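Local atomic coordinates of hydrolase, alpha/beta hydrolase FOLD family (Staphylococcus aureus, PDB entry 2XMZ), a protein that probably catalyses a step of menaquinone biosynthesis as a 2-succinyl-6-hydroxy-2,4-cyclohexadiene-1-carboxylate synthase (MenH) of the alpha/beta hydrolase fold. Residues 138-142 against 143-147. Sequence-based numbering, arbitrary orientation.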
loop_
_atom_site.group_PDB
_atom_site.type_symbol
_atom_site.label_atom_id
_atom_site.label_comp_id
_atom_site.label_asym_id
_atom_site.label_seq_id
_atom_site.Cartn_x
_atom_site.Cartn_y
_atom_site.Cartn_z
ATOM N N LYS A 138 17.512 8.936 9.475
ATOM C CA LYS A 138 18.660 9.099 10.371
ATOM C C LYS A 138 18.373 8.521 11.763
ATOM O O LYS A 138 19.207 7.814 12.317
ATOM C CB LYS A 138 19.102 10.570 10.466
ATOM C CG LYS A 138 19.900 11.104 9.253
ATOM C CD LYS A 138 19.741 12.624 9.161
ATOM C CE LYS A 138 21.034 13.330 8.748
ATOM N NZ LYS A 138 21.078 13.538 7.281
ATOM N N VAL A 139 17.187 8.796 12.301
ATOM C CA VAL A 139 16.764 8.264 13.607
ATOM C C VAL A 139 16.774 6.726 13.603
ATOM O O VAL A 139 17.147 6.092 14.588
ATOM C CB VAL A 139 15.351 8.767 14.005
ATOM C CG1 VAL A 139 14.886 8.101 15.302
ATOM C CG2 VAL A 139 15.333 10.296 14.163
ATOM N N LEU A 140 16.361 6.136 12.483
ATOM C CA LEU A 140 16.348 4.681 12.346
ATOM C C LEU A 140 17.764 4.098 12.336
ATOM O O LEU A 140 18.073 3.247 13.157
ATOM C CB LEU A 140 15.554 4.258 11.102
ATOM C CG LEU A 140 14.025 4.247 11.276
ATOM C CD1 LEU A 140 13.289 4.412 9.918
ATOM C CD2 LEU A 140 13.597 2.950 11.973
ATOM N N ASP A 141 18.614 4.567 11.417
ATOM C CA ASP A 141 20.019 4.134 11.313
ATOM C C ASP A 141 20.782 4.210 12.642
ATOM O O ASP A 141 21.739 3.452 12.862
ATOM C CB ASP A 141 20.764 5.003 10.291
ATOM C CG ASP A 141 20.687 4.470 8.866
ATOM O OD1 ASP A 141 20.150 3.354 8.636
ATOM O OD2 ASP A 141 21.188 5.192 7.963
ATOM N N ILE A 142 20.361 5.130 13.509
ATOM C CA ILE A 142 21.075 5.452 14.755
ATOM C C ILE A 142 20.405 4.888 16.023
ATOM O O ILE A 142 21.053 4.173 16.790
ATOM C CB ILE A 142 21.321 6.996 14.895
ATOM C CG1 ILE A 142 22.231 7.492 13.757
ATOM C CG2 ILE A 142 21.922 7.342 16.273
ATOM C CD1 ILE A 142 22.376 9.014 13.659
ATOM N N ALA A 143 19.119 5.191 16.229
ATOM C CA ALA A 143 18.430 4.805 17.469
ATOM C C ALA A 143 17.730 3.431 17.450
ATOM O O ALA A 143 17.335 2.917 18.504
ATOM C CB ALA A 143 17.469 5.914 17.924
ATOM N N GLY A 144 17.575 2.842 16.267
ATOM C CA GLY A 144 17.054 1.471 16.144
ATOM C C GLY A 144 15.550 1.356 15.950
ATOM O O GLY A 144 14.836 2.360 15.936
ATOM N N ILE A 145 15.055 0.124 15.829
ATOM C CA ILE A 145 13.650 -0.083 15.454
ATOM C C ILE A 145 12.701 0.245 16.604
ATOM O O ILE A 145 11.721 0.952 16.403
ATOM C CB ILE A 145 13.372 -1.511 14.871
ATOM C CG1 ILE A 145 12.015 -1.557 14.153
ATOM C CG2 ILE A 145 13.443 -2.602 15.950
ATOM C CD1 ILE A 145 11.885 -0.571 13.015
ATOM N N GLU A 146 13.017 -0.233 17.807
ATOM C CA GLU A 146 12.097 -0.138 18.932
ATOM C C GLU A 146 11.717 1.310 19.262
ATOM O O GLU A 146 10.535 1.630 19.381
ATOM C CB GLU A 146 12.636 -0.877 20.170
ATOM C CG GLU A 146 11.607 -1.000 21.305
ATOM C CD GLU A 146 12.049 -1.939 22.414
ATOM O OE1 GLU A 146 12.892 -2.822 22.148
ATOM O OE2 GLU A 146 11.561 -1.793 23.554
ATOM N N LEU A 147 12.715 2.182 19.376
ATOM C CA LEU A 147 12.474 3.578 19.735
ATOM C C LEU A 147 11.683 4.289 18.626
ATOM O O LEU A 147 10.774 5.071 18.896
ATOM C CB LEU A 147 13.793 4.293 20.070
ATOM C CG LEU A 147 14.561 3.780 21.318
ATOM C CD1 LEU A 147 15.989 4.314 21.365
ATOM C CD2 LEU A 147 13.850 4.035 22.662
HETATM O O HOH W 1 14.844 4.978 16.348
#
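Val139 and Leu140 meet Ala143 and Gly144 in a local contact at the surface, where helix 123-143 ends and the chain turns at a glycine into helix 145-152. Two successive i to i+4 bonds carry the last helical turn: Ala143 N donates to Val139 O at 2.7 Å, with an N-H...O angle of 153°, and Gly144 N donates to Leu140 O at 3.2 Å. Both donors are tilted out of the plane of the accepting carbonyl. Alongside the first bond, Val139 CG1 lies 4.3 Å from Ala143 CB, a loose apolar touch. Gly144 is the first residue past the helix end, its positive phi of 93° departing from helical geometry in a way glycine adopts readily. A water bridges the bend, donating to Val139 O at 3.1 Å and to Gly144 O at 2.7 Å, so that Val139 O receives both an amide and a water. Across the turn, the side chains of Leu140 and Ile145 cross at an angle, CD2 of Leu140 reaching CD1 of Ile145 at 4.1 Å. Ile145 extends CG1 anti to its backbone N (chi1 -165°), and a bend at the next torsion brings CD1 back toward the leucine. Leu140 is buried and also touches Met184 of helix 181-191, to which Asp141 is tied by a salt bridge from OD2 to Arg189. Gly144 thus acts as a glycine C-terminal helix stop and also takes the N-cap position of helix 145-152, in the helical region between strands 110-114 and 210-215, consistent with the lid inserted into the core of alpha/beta hydrolases.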